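Long-range contacts in pyruvate formate-lyase 2 (Archaeoglobus fulgidus, PDB 2F3O), which is a glycyl radical enzyme of unknown function from a hyperthermophile, probably a lyase related to pyruvate formate-lyase and glycerol dehydratase: residues A[158-163]-A[516-522]; A[164-169]-A[243-247]; A[209-213]-A[259-263]. All coordinates share one frame. Residues are numbered along the deposited sequence.

Interaction 1 of 3, residues A[158-163]-A[516-522]; sequences VNYPYL and LCVEDCF
Asn159 is the N-cap of helix 160-164 and the hub of this buried contact with residues 516-522. With chi1 t (-164°) Asn159 OD1 turns back to accept from Tyr162 N at 3.0 Å, the capping bond for which a short amide side chain is well suited, while its backbone, the centre of an inverse gamma turn, sends Asn159 N to Cys517 O at 3.0 Å. The CA atoms of Asn159 and Cys517 lie 5.3 Å apart. Asn159 ND2 also gives a weak hydrogen bond to Glu519 OE2 at 2.9 Å, its main partner being the carbonyl of Gly433.

Tyr162, chi1 t and chi2 65°, lays its ring along the other segment: Glu519 CG sits over one face, 3.8 Å from the centroid of the Tyr162 ring in a CH-pi contact, and Leu516 O lies at the edge, 3.4 Å from Tyr162 CE2. Glu519 gets there with an off-rotamer chi1 (-123°) and extended chi2. A water weakly joins Tyr162 OH and Phe522 N, 3.2 Å from each. Apolar side chains fill the flank, with Val158 CG1 3.6 Å from Cys517 CB and Leu163 CD1 (mt rotamer) 3.7 Å from Cys517 SG.

Val518 to Cys521 form a type II beta turn, so a capped helix start packs on a turn leading into helix 521-524, in the helical part of the PFL-like fold beside Arg416 of the second subunit.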
ATOM      1  N   VAL A 158      24.746  10.064  13.908  1.00 37.12           N
ATOM      2  CA  VAL A 158      24.866   8.624  13.756  1.00 36.63           C
ATOM      3  C   VAL A 158      24.293   7.852  14.929  1.00 36.67           C
ATOM      4  O   VAL A 158      24.533   8.193  16.083  1.00 36.51           O
ATOM      5  CB  VAL A 158      26.347   8.293  13.676  1.00 36.73           C
ATOM      6  CG1 VAL A 158      26.573   6.814  13.544  1.00 36.86           C
ATOM      7  CG2 VAL A 158      26.980   9.046  12.536  1.00 36.25           C
ATOM      8  N   ASN A 159      23.518   6.815  14.646  1.00 36.89           N
ATOM      9  CA  ASN A 159      22.938   6.025  15.719  1.00 36.84           C
ATOM     10  C   ASN A 159      23.961   5.069  16.351  1.00 36.78           C
ATOM     11  O   ASN A 159      23.967   3.871  16.063  1.00 36.81           O
ATOM     12  CB  ASN A 159      21.735   5.261  15.196  1.00 36.60           C
ATOM     13  CG  ASN A 159      20.850   4.714  16.296  1.00 37.19           C
ATOM     14  OD1 ASN A 159      21.268   4.572  17.447  1.00 36.18           O
ATOM     15  ND2 ASN A 159      19.615   4.351  15.928  1.00 37.38           N
ATOM     16  N   TYR A 160      24.805   5.604  17.227  1.00 36.36           N
ATOM     17  CA  TYR A 160      25.743   4.775  17.960  1.00 35.94           C
ATOM     18  C   TYR A 160      25.143   3.727  18.884  1.00 36.17           C
ATOM     19  O   TYR A 160      25.635   2.602  18.887  1.00 36.27           O
ATOM     20  CB  TYR A 160      26.845   5.595  18.628  1.00 35.64           C
ATOM     21  CG  TYR A 160      27.800   6.102  17.582  1.00 35.02           C
ATOM     22  CD1 TYR A 160      27.915   7.448  17.311  1.00 34.99           C
ATOM     23  CD2 TYR A 160      28.537   5.216  16.818  1.00 35.32           C
ATOM     24  CE1 TYR A 160      28.765   7.904  16.323  1.00 36.25           C
ATOM     25  CE2 TYR A 160      29.384   5.655  15.825  1.00 35.22           C
ATOM     26  CZ  TYR A 160      29.492   6.998  15.575  1.00 35.36           C
ATOM     27  OH  TYR A 160      30.336   7.445  14.594  1.00 34.61           O
ATOM     28  N   PRO A 161      24.073   4.054  19.643  1.00 36.07           N
ATOM     29  CA  PRO A 161      23.507   2.950  20.416  1.00 36.24           C
ATOM     30  C   PRO A 161      22.958   1.744  19.626  1.00 36.51           C
ATOM     31  O   PRO A 161      22.966   0.639  20.162  1.00 36.36           O
ATOM     32  CB  PRO A 161      22.406   3.622  21.251  1.00 36.02           C
ATOM     33  CG  PRO A 161      22.155   4.888  20.631  1.00 35.58           C
ATOM     34  CD  PRO A 161      23.388   5.319  19.947  1.00 36.00           C
ATOM     35  N   TYR A 162      22.510   1.953  18.382  1.00 36.90           N
ATOM     36  CA  TYR A 162      22.100   0.852  17.493  1.00 37.10           C
ATOM     37  C   TYR A 162      23.319  -0.009  17.171  1.00 37.35           C
ATOM     38  O   TYR A 162      23.254  -1.247  17.185  1.00 36.93           O
ATOM     39  CB  TYR A 162      21.504   1.406  16.183  1.00 36.95           C
ATOM     40  CG  TYR A 162      20.920   0.372  15.224  1.00 36.72           C
ATOM     41  CD1 TYR A 162      19.810  -0.371  15.581  1.00 34.80           C
ATOM     42  CD2 TYR A 162      21.482   0.146  13.954  1.00 37.16           C
ATOM     43  CE1 TYR A 162      19.256  -1.293  14.727  1.00 35.21           C
ATOM     44  CE2 TYR A 162      20.922  -0.800  13.073  1.00 37.04           C
ATOM     45  CZ  TYR A 162      19.806  -1.524  13.488  1.00 37.18           C
ATOM     46  OH  TYR A 162      19.208  -2.486  12.687  1.00 37.50           O
ATOM     47  N   LEU A 163      24.422   0.681  16.892  1.00 37.72           N
ATOM     48  CA  LEU A 163      25.663   0.058  16.493  1.00 38.35           C
ATOM     49  C   LEU A 163      26.263  -0.695  17.664  1.00 38.88           C
ATOM     50  O   LEU A 163      26.653  -1.853  17.521  1.00 39.06           O
ATOM     51  CB  LEU A 163      26.639   1.110  15.950  1.00 38.08           C
ATOM     52  CG  LEU A 163      26.226   1.716  14.601  1.00 37.85           C
ATOM     53  CD1 LEU A 163      27.202   2.767  14.136  1.00 36.29           C
ATOM     54  CD2 LEU A 163      26.055   0.635  13.530  1.00 37.20           C
ATOM     55  N   LEU A 516      23.736   1.754   7.510  1.00 36.89           N
ATOM     56  CA  LEU A 516      23.696   0.811   8.620  1.00 37.16           C
ATOM     57  C   LEU A 516      23.465   1.541   9.923  1.00 37.69           C
ATOM     58  O   LEU A 516      22.845   1.014  10.857  1.00 37.62           O
ATOM     59  CB  LEU A 516      24.979  -0.004   8.701  1.00 37.12           C
ATOM     60  CG  LEU A 516      24.964  -1.405   8.081  1.00 36.04           C
ATOM     61  CD1 LEU A 516      24.114  -1.464   6.820  1.00 35.60           C
ATOM     62  CD2 LEU A 516      26.383  -1.814   7.773  1.00 34.57           C
ATOM     63  N   CYS A 517      23.936   2.782   9.954  1.00 38.27           N
ATOM     64  CA  CYS A 517      23.891   3.586  11.154  1.00 38.67           C
ATOM     65  C   CYS A 517      22.630   4.392  11.316  1.00 38.78           C
ATOM     66  O   CYS A 517      22.582   5.202  12.237  1.00 39.56           O
ATOM     67  CB  CYS A 517      25.017   4.608  11.149  1.00 38.69           C
ATOM     68  SG  CYS A 517      26.612   4.023  10.682  1.00 39.11           S
ATOM     69  N   VAL A 518      21.659   4.280  10.414  1.00 38.25           N
ATOM     70  CA  VAL A 518      20.440   5.072  10.584  1.00 38.21           C
ATOM     71  C   VAL A 518      19.214   4.184  10.564  1.00 38.69           C
ATOM     72  O   VAL A 518      18.940   3.511   9.584  1.00 38.33           O
ATOM     73  CB  VAL A 518      20.294   6.216   9.550  1.00 38.36           C
ATOM     74  CG1 VAL A 518      19.001   7.004   9.806  1.00 37.83           C
ATOM     75  CG2 VAL A 518      21.496   7.146   9.582  1.00 37.33           C
ATOM     76  N   GLU A 519      18.457   4.206  11.649  1.00 39.69           N
ATOM     77  CA  GLU A 519      17.510   3.145  11.884  1.00 40.70           C
ATOM     78  C   GLU A 519      16.315   3.115  10.956  1.00 41.28           C
ATOM     79  O   GLU A 519      15.870   4.128  10.414  1.00 41.80           O
ATOM     80  CB  GLU A 519      17.072   3.072  13.335  1.00 41.09           C
ATOM     81  CG  GLU A 519      17.329   1.725  13.961  1.00 42.24           C
ATOM     82  CD  GLU A 519      16.943   1.687  15.424  1.00 45.80           C
ATOM     83  OE1 GLU A 519      16.341   0.677  15.875  1.00 48.25           O
ATOM     84  OE2 GLU A 519      17.236   2.673  16.132  1.00 46.31           O
ATOM     85  N   ASP A 520      15.835   1.878  10.840  1.00 41.88           N
ATOM     86  CA  ASP A 520      14.985   1.312   9.798  1.00 41.10           C
ATOM     87  C   ASP A 520      15.707   0.963   8.476  1.00 40.60           C
ATOM     88  O   ASP A 520      15.291   0.041   7.810  1.00 40.22           O
ATOM     89  CB  ASP A 520      13.649   2.054   9.652  1.00 41.54           C
ATOM     90  CG  ASP A 520      12.786   1.952  10.903  1.00 41.11           C
ATOM     91  OD1 ASP A 520      13.292   1.492  11.938  1.00 39.74           O
ATOM     92  OD2 ASP A 520      11.598   2.329  10.851  1.00 42.49           O
ATOM     93  N   CYS A 521      16.812   1.626   8.135  1.00 40.31           N
ATOM     94  CA  CYS A 521      17.479   1.368   6.841  1.00 40.16           C
ATOM     95  C   CYS A 521      17.920  -0.047   6.613  1.00 40.25           C
ATOM     96  O   CYS A 521      17.547  -0.655   5.606  1.00 40.47           O
ATOM     97  CB  CYS A 521      18.717   2.216   6.656  1.00 40.13           C
ATOM     98  SG  CYS A 521      18.415   3.907   6.252  1.00 39.80           S
ATOM     99  N   PHE A 522      18.743  -0.548   7.535  1.00 40.15           N
ATOM    100  CA  PHE A 522      19.263  -1.908   7.456  1.00 39.54           C
ATOM    101  C   PHE A 522      18.122  -2.912   7.556  1.00 39.66           C
ATOM    102  O   PHE A 522      18.057  -3.847   6.769  1.00 39.75           O
ATOM    103  CB  PHE A 522      20.323  -2.182   8.534  1.00 38.90           C
ATOM    104  CG  PHE A 522      20.831  -3.600   8.530  1.00 39.13           C
ATOM    105  CD1 PHE A 522      21.715  -4.030   7.552  1.00 38.25           C
ATOM    106  CD2 PHE A 522      20.400  -4.520   9.479  1.00 38.69           C
ATOM    107  CE1 PHE A 522      22.168  -5.316   7.529  1.00 35.98           C
ATOM    108  CE2 PHE A 522      20.848  -5.814   9.446  1.00 37.25           C
ATOM    109  CZ  PHE A 522      21.739  -6.207   8.473  1.00 37.12           C
TER
HETATM  110  O   HOH W   1      18.107  -0.311  10.690  1.00 26.81           O

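Interaction 2 of 3, residues A[164-169]-A[243-247]; sequences LRRGFR and PAEKP
Leu164 packs its CD2 against the Pro247 ring, 3.6 Å from Pro247 CG, an apolar contact at one end of a meeting between the 164-169 bend and the loop 243-247. The backbones run in opposite directions, with CA atoms 4.7 Å apart at Gly167 and Glu245 and 4.4 Å at Phe168 and Ala244. Gly167, the N-cap residue of helix 168-184, has phi/psi of 81/160°; a CB there would clash with Ala244 O and with the carbonyl before it, so only glycine fits. The first helical amides then find acceptors in the loop: Phe168 N bonds to Pro243 O at 3.1 Å and Arg169 N to Ala244 O at 3.0 Å.

Phe168 (chi1 m, chi2 79°) turns its ring edge to Pro243 O and reaches Leu516. Lys246 lays its aliphatic chain over the bend, with CG 3.3 Å from Leu164 O, and a water links Lys246 NZ to Arg166 O. Arg169, chi1 and chi2 t and chi3 p, brings NH2 to within 2.8 Å of Glu245 OE1 in a salt bridge, while its NE pairs with Glu173.

Arg165 and Arg166 form salt bridges with Asp415 of the second subunit. Loop carbonyls thus satisfy amides that the helix start cannot pair internally, and the Arg169-Glu245 salt bridge closes the more exposed side.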
ATOM      1  N   LEU A 164      26.254  -0.063  18.839  1.00 39.40           N
ATOM      2  CA  LEU A 164      26.941  -0.595  20.024  1.00 39.49           C
ATOM      3  C   LEU A 164      26.279  -1.827  20.591  1.00 39.79           C
ATOM      4  O   LEU A 164      26.905  -2.546  21.357  1.00 39.85           O
ATOM      5  CB  LEU A 164      27.098   0.471  21.122  1.00 39.04           C
ATOM      6  CG  LEU A 164      28.038   1.619  20.737  1.00 38.24           C
ATOM      7  CD1 LEU A 164      27.803   2.872  21.563  1.00 38.75           C
ATOM      8  CD2 LEU A 164      29.467   1.233  20.787  1.00 35.76           C
ATOM      9  N   ARG A 165      25.023  -2.054  20.208  1.00 40.45           N
ATOM     10  CA  ARG A 165      24.243  -3.210  20.650  1.00 41.87           C
ATOM     11  C   ARG A 165      24.331  -4.381  19.667  1.00 41.74           C
ATOM     12  O   ARG A 165      23.765  -5.447  19.901  1.00 41.93           O
ATOM     13  CB  ARG A 165      22.784  -2.818  20.890  1.00 41.06           C
ATOM     14  CG  ARG A 165      22.601  -2.034  22.169  1.00 43.15           C
ATOM     15  CD  ARG A 165      21.133  -1.697  22.473  1.00 44.79           C
ATOM     16  NE  ARG A 165      20.609  -0.630  21.600  1.00 50.79           N
ATOM     17  CZ  ARG A 165      20.151   0.560  22.006  1.00 50.87           C
ATOM     18  NH1 ARG A 165      20.128   0.878  23.300  1.00 50.71           N
ATOM     19  NH2 ARG A 165      19.699   1.428  21.102  1.00 51.43           N
ATOM     20  N   ARG A 166      25.056  -4.178  18.573  1.00 41.97           N
ATOM     21  CA  ARG A 166      25.179  -5.193  17.546  1.00 41.70           C
ATOM     22  C   ARG A 166      26.632  -5.444  17.159  1.00 41.95           C
ATOM     23  O   ARG A 166      27.120  -6.576  17.219  1.00 42.19           O
ATOM     24  CB  ARG A 166      24.416  -4.754  16.322  1.00 41.74           C
ATOM     25  CG  ARG A 166      22.956  -5.127  16.328  1.00 41.51           C
ATOM     26  CD  ARG A 166      22.160  -4.056  15.581  1.00 40.37           C
ATOM     27  NE  ARG A 166      21.289  -3.438  16.551  1.00 39.42           N
ATOM     28  CZ  ARG A 166      20.009  -3.728  16.630  1.00 37.93           C
ATOM     29  NH1 ARG A 166      19.478  -4.528  15.728  1.00 39.46           N
ATOM     30  NH2 ARG A 166      19.263  -3.180  17.556  1.00 35.67           N
ATOM     31  N   GLY A 167      27.327  -4.394  16.740  1.00 41.70           N
ATOM     32  CA  GLY A 167      28.694  -4.547  16.269  1.00 41.80           C
ATOM     33  C   GLY A 167      28.661  -5.020  14.829  1.00 42.00           C
ATOM     34  O   GLY A 167      27.659  -5.575  14.371  1.00 41.52           O
ATOM     35  N   PHE A 168      29.759  -4.827  14.111  1.00 42.18           N
ATOM     36  CA  PHE A 168      29.711  -5.006  12.673  1.00 42.81           C
ATOM     37  C   PHE A 168      29.799  -6.448  12.189  1.00 43.32           C
ATOM     38  O   PHE A 168      29.473  -6.738  11.043  1.00 43.25           O
ATOM     39  CB  PHE A 168      30.711  -4.091  11.976  1.00 43.04           C
ATOM     40  CG  PHE A 168      30.237  -2.670  11.863  1.00 42.95           C
ATOM     41  CD1 PHE A 168      30.305  -1.812  12.936  1.00 42.29           C
ATOM     42  CD2 PHE A 168      29.710  -2.203  10.682  1.00 44.32           C
ATOM     43  CE1 PHE A 168      29.862  -0.518  12.838  1.00 43.87           C
ATOM     44  CE2 PHE A 168      29.263  -0.903  10.574  1.00 44.72           C
ATOM     45  CZ  PHE A 168      29.338  -0.057  11.654  1.00 43.91           C
ATOM     46  N   ARG A 169      30.188  -7.357  13.077  1.00 44.36           N
ATOM     47  CA  ARG A 169      30.160  -8.772  12.747  1.00 45.43           C
ATOM     48  C   ARG A 169      28.725  -9.267  12.739  1.00 45.56           C
ATOM     49  O   ARG A 169      28.412 -10.260  12.073  1.00 46.04           O
ATOM     50  CB  ARG A 169      30.970  -9.597  13.739  1.00 46.06           C
ATOM     51  CG  ARG A 169      31.574 -10.910  13.156  1.00 48.59           C
ATOM     52  CD  ARG A 169      31.919 -11.900  14.268  1.00 51.25           C
ATOM     53  NE  ARG A 169      30.707 -12.457  14.863  1.00 53.91           N
ATOM     54  CZ  ARG A 169      30.575 -12.768  16.146  1.00 55.79           C
ATOM     55  NH1 ARG A 169      29.438 -13.282  16.608  1.00 56.98           N
ATOM     56  NH2 ARG A 169      31.583 -12.561  16.967  1.00 56.76           N
ATOM     57  N   PRO A 243      35.547  -2.678  16.093  1.00 54.35           N
ATOM     58  CA  PRO A 243      34.263  -2.180  15.661  1.00 53.58           C
ATOM     59  C   PRO A 243      33.382  -3.415  15.371  1.00 52.92           C
ATOM     60  O   PRO A 243      32.219  -3.277  15.033  1.00 53.33           O
ATOM     61  CB  PRO A 243      34.600  -1.404  14.383  1.00 53.59           C
ATOM     62  CG  PRO A 243      35.979  -1.914  13.955  1.00 54.36           C
ATOM     63  CD  PRO A 243      36.394  -3.016  14.943  1.00 54.65           C
ATOM     64  N   ALA A 244      33.927  -4.620  15.566  1.00 52.02           N
ATOM     65  CA  ALA A 244      33.308  -5.856  15.103  1.00 50.89           C
ATOM     66  C   ALA A 244      32.413  -6.492  16.161  1.00 50.26           C
ATOM     67  O   ALA A 244      31.361  -7.040  15.845  1.00 50.29           O
ATOM     68  CB  ALA A 244      34.374  -6.831  14.629  1.00 50.60           C
ATOM     69  N   GLU A 245      32.823  -6.409  17.419  1.00 49.75           N
ATOM     70  CA  GLU A 245      32.027  -6.942  18.525  1.00 49.22           C
ATOM     71  C   GLU A 245      31.379  -5.832  19.317  1.00 48.83           C
ATOM     72  O   GLU A 245      31.810  -4.688  19.249  1.00 48.63           O
ATOM     73  CB  GLU A 245      32.903  -7.758  19.476  1.00 49.34           C
ATOM     74  CG  GLU A 245      33.718  -8.846  18.812  1.00 49.71           C
ATOM     75  CD  GLU A 245      32.847  -9.837  18.067  1.00 51.34           C
ATOM     76  OE1 GLU A 245      33.233 -10.260  16.949  1.00 51.33           O
ATOM     77  OE2 GLU A 245      31.765 -10.195  18.590  1.00 51.73           O
ATOM     78  N   LYS A 246      30.336  -6.173  20.066  1.00 48.80           N
ATOM     79  CA  LYS A 246      29.795  -5.263  21.070  1.00 48.79           C
ATOM     80  C   LYS A 246      30.869  -5.009  22.099  1.00 48.69           C
ATOM     81  O   LYS A 246      31.478  -5.964  22.598  1.00 49.18           O
ATOM     82  CB  LYS A 246      28.607  -5.879  21.781  1.00 48.48           C
ATOM     83  CG  LYS A 246      27.340  -5.823  21.019  1.00 49.32           C
ATOM     84  CD  LYS A 246      26.377  -6.748  21.652  1.00 51.32           C
ATOM     85  CE  LYS A 246      27.094  -8.047  21.895  1.00 53.35           C
ATOM     86  NZ  LYS A 246      26.178  -9.204  21.812  1.00 56.14           N
ATOM     87  N   PRO A 247      31.143  -3.733  22.381  1.00 48.45           N
ATOM     88  CA  PRO A 247      32.072  -3.361  23.429  1.00 48.76           C
ATOM     89  C   PRO A 247      31.536  -3.652  24.832  1.00 49.50           C
ATOM     90  O   PRO A 247      30.313  -3.658  25.044  1.00 49.48           O
ATOM     91  CB  PRO A 247      32.243  -1.859  23.219  1.00 48.73           C
ATOM     92  CG  PRO A 247      31.068  -1.447  22.513  1.00 48.11           C
ATOM     93  CD  PRO A 247      30.623  -2.563  21.667  1.00 48.13           C
TER
HETATM   94  O   HOH W   2      25.805  -8.492  18.763  1.00 39.54           O

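Interaction 3 of 3, residues A[209-213]-A[259-263]; sequences YGLRY and LVQSA
Leu259 and Tyr209, with about 70 Å² each, bury far more surface here than any other residue. They join helix 190-221 to helix 250-267, whose short segments 209-213 and 259-263 cross at 113° with their axes 11.3 Å apart at closest approach. The nearest CA atoms, those of Gly210 and Leu259, are 6.9 Å apart.

Leu259 adopts the mt rotamer (chi1 -84°, chi2 168°), which carries its two methyls to the neighbouring helix. Its CD2 lies 3.7 Å from Tyr209 CE2 and 4.0 Å from Tyr213 CD1, and Leu259 CD1 comes 3.9 Å from Gly210 CA, where glycine keeps the helix surface flat. This is plain helix-helix packing in the helical part of the PFL-like fold, at a steep crossing, with long side chains spanning the separation of the axes.

Tyr209 (chi1 t, chi2 71°) is large enough to span the gap. Its CE2 lies 4.4 Å from Ala263 CB, and Tyr209 OH donates to Ser262 OG at 2.8 Å. Ser262, with chi1 p, in turn donates from OG to Leu259 O at 3.0 Å, so one small hydroxyl relays the phenol to a helix carbonyl and gives both groups polar partners in a buried place. Leu51 of helix 39-53 touches both Tyr209 and Ala263.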
ATOM      1  N   TYR A 209      39.225  -2.604   8.962  1.00 49.19           N
ATOM      2  CA  TYR A 209      39.792  -1.272   9.235  1.00 49.27           C
ATOM      3  C   TYR A 209      40.216  -1.147  10.692  1.00 49.70           C
ATOM      4  O   TYR A 209      41.232  -0.526  11.006  1.00 49.51           O
ATOM      5  CB  TYR A 209      38.773  -0.184   8.880  1.00 49.10           C
ATOM      6  CG  TYR A 209      39.174   1.269   9.125  1.00 48.22           C
ATOM      7  CD1 TYR A 209      40.139   1.895   8.340  1.00 47.88           C
ATOM      8  CD2 TYR A 209      38.537   2.029  10.099  1.00 47.02           C
ATOM      9  CE1 TYR A 209      40.476   3.238   8.532  1.00 47.79           C
ATOM     10  CE2 TYR A 209      38.871   3.373  10.303  1.00 48.07           C
ATOM     11  CZ  TYR A 209      39.840   3.972   9.516  1.00 48.42           C
ATOM     12  OH  TYR A 209      40.183   5.294   9.724  1.00 48.07           O
ATOM     13  N   GLY A 210      39.429  -1.744  11.576  1.00 50.13           N
ATOM     14  CA  GLY A 210      39.806  -1.827  12.969  1.00 51.06           C
ATOM     15  C   GLY A 210      41.027  -2.713  13.107  1.00 51.90           C
ATOM     16  O   GLY A 210      41.963  -2.361  13.820  1.00 52.05           O
ATOM     17  N   LEU A 211      41.021  -3.844  12.398  1.00 52.60           N
ATOM     18  CA  LEU A 211      42.135  -4.797  12.393  1.00 53.48           C
ATOM     19  C   LEU A 211      43.475  -4.219  11.927  1.00 53.90           C
ATOM     20  O   LEU A 211      44.519  -4.634  12.420  1.00 54.07           O
ATOM     21  CB  LEU A 211      41.796  -6.018  11.543  1.00 53.69           C
ATOM     22  CG  LEU A 211      41.267  -7.243  12.290  1.00 55.05           C
ATOM     23  CD1 LEU A 211      40.606  -8.268  11.336  1.00 56.29           C
ATOM     24  CD2 LEU A 211      42.403  -7.880  13.081  1.00 55.95           C
ATOM     25  N   ARG A 212      43.443  -3.268  10.990  1.00 54.11           N
ATOM     26  CA  ARG A 212      44.659  -2.601  10.523  1.00 54.09           C
ATOM     27  C   ARG A 212      45.262  -1.753  11.619  1.00 54.66           C
ATOM     28  O   ARG A 212      46.481  -1.682  11.742  1.00 54.91           O
ATOM     29  CB  ARG A 212      44.388  -1.690   9.323  1.00 53.78           C
ATOM     30  CG  ARG A 212      44.046  -2.388   8.027  1.00 52.68           C
ATOM     31  CD  ARG A 212      43.951  -1.375   6.910  1.00 50.98           C
ATOM     32  NE  ARG A 212      45.222  -0.691   6.736  1.00 49.91           N
ATOM     33  CZ  ARG A 212      45.396   0.416   6.026  1.00 49.39           C
ATOM     34  NH1 ARG A 212      44.372   0.989   5.423  1.00 49.59           N
ATOM     35  NH2 ARG A 212      46.603   0.958   5.935  1.00 49.80           N
ATOM     36  N   TYR A 213      44.416  -1.097  12.413  1.00 55.19           N
ATOM     37  CA  TYR A 213      44.934  -0.260  13.501  1.00 55.81           C
ATOM     38  C   TYR A 213      45.428  -1.100  14.669  1.00 56.30           C
ATOM     39  O   TYR A 213      46.248  -0.639  15.454  1.00 56.27           O
ATOM     40  CB  TYR A 213      43.909   0.766  13.995  1.00 55.48           C
ATOM     41  CG  TYR A 213      43.953   2.078  13.256  1.00 54.98           C
ATOM     42  CD1 TYR A 213      43.003   2.371  12.288  1.00 55.11           C
ATOM     43  CD2 TYR A 213      44.943   3.024  13.513  1.00 53.73           C
ATOM     44  CE1 TYR A 213      43.027   3.570  11.599  1.00 55.36           C
ATOM     45  CE2 TYR A 213      44.979   4.232  12.820  1.00 53.44           C
ATOM     46  CZ  TYR A 213      44.016   4.492  11.864  1.00 54.60           C
ATOM     47  OH  TYR A 213      43.998   5.666  11.149  1.00 55.14           O
ATOM     48  N   LEU A 259      36.208   4.800  15.507  1.00 41.69           N
ATOM     49  CA  LEU A 259      36.566   4.104  14.284  1.00 41.90           C
ATOM     50  C   LEU A 259      35.494   4.290  13.219  1.00 41.91           C
ATOM     51  O   LEU A 259      35.820   4.733  12.108  1.00 42.00           O
ATOM     52  CB  LEU A 259      36.878   2.628  14.507  1.00 42.19           C
ATOM     53  CG  LEU A 259      38.330   2.375  14.955  1.00 43.52           C
ATOM     54  CD1 LEU A 259      38.546   0.929  15.445  1.00 44.32           C
ATOM     55  CD2 LEU A 259      39.398   2.774  13.925  1.00 42.72           C
ATOM     56  N   VAL A 260      34.227   4.017  13.555  1.00 41.49           N
ATOM     57  CA  VAL A 260      33.156   4.204  12.567  1.00 41.14           C
ATOM     58  C   VAL A 260      32.968   5.682  12.200  1.00 41.07           C
ATOM     59  O   VAL A 260      32.733   6.017  11.041  1.00 40.81           O
ATOM     60  CB  VAL A 260      31.835   3.430  12.908  1.00 40.99           C
ATOM     61  CG1 VAL A 260      31.885   2.869  14.271  1.00 42.02           C
ATOM     62  CG2 VAL A 260      30.582   4.278  12.698  1.00 40.56           C
ATOM     63  N   GLN A 261      33.179   6.564  13.168  1.00 40.91           N
ATOM     64  CA  GLN A 261      33.167   7.980  12.892  1.00 40.61           C
ATOM     65  C   GLN A 261      34.206   8.383  11.829  1.00 40.81           C
ATOM     66  O   GLN A 261      33.868   9.095  10.879  1.00 41.14           O
ATOM     67  CB  GLN A 261      33.347   8.755  14.187  1.00 40.24           C
ATOM     68  CG  GLN A 261      33.291  10.229  14.025  1.00 39.84           C
ATOM     69  CD  GLN A 261      31.900  10.777  13.957  1.00 38.66           C
ATOM     70  OE1 GLN A 261      30.906  10.052  14.059  1.00 37.25           O
ATOM     71  NE2 GLN A 261      31.817  12.087  13.791  1.00 38.92           N
ATOM     72  N   SER A 262      35.440   7.892  11.950  1.00 40.62           N
ATOM     73  CA  SER A 262      36.474   8.184  10.939  1.00 40.72           C
ATOM     74  C   SER A 262      36.188   7.476   9.614  1.00 40.35           C
ATOM     75  O   SER A 262      36.522   7.983   8.543  1.00 40.01           O
ATOM     76  CB  SER A 262      37.883   7.810  11.446  1.00 41.03           C
ATOM     77  OG  SER A 262      38.142   6.409  11.359  1.00 42.21           O
ATOM     78  N   ALA A 263      35.573   6.299   9.711  1.00 39.89           N
ATOM     79  CA  ALA A 263      35.217   5.518   8.549  1.00 39.53           C
ATOM     80  C   ALA A 263      34.172   6.261   7.741  1.00 39.23           C
ATOM     81  O   ALA A 263      34.311   6.398   6.526  1.00 38.95           O
ATOM     82  CB  ALA A 263      34.705   4.139   8.961  1.00 39.39           C
TER

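The three contacts cluster on one side of the chain's centre, all within the PFL-like region of the chain, with centres 12 Å (1 and 2), 13 Å (2 and 3) and 17 Å (1 and 3) apart. Along the chain, interactions 2 and 3 both fall inside the long loop closed by interaction 1, and their own segments alternate. Helices 160-164, 168-184, 190-221 and 250-267, with the loop 243-247 and residues 516-522, tie them together: Phe168 packs on Leu163, Leu516 and Val260, Pro243 on Gly210 and Leu259, and Tyr160 OH probably hydrogen-bonds Gln261 OE1. Interactions 1 and 2 also touch the second subunit, whereas interaction 3 is enclosed within its own chain, so this helical packing continues into the subunit interface.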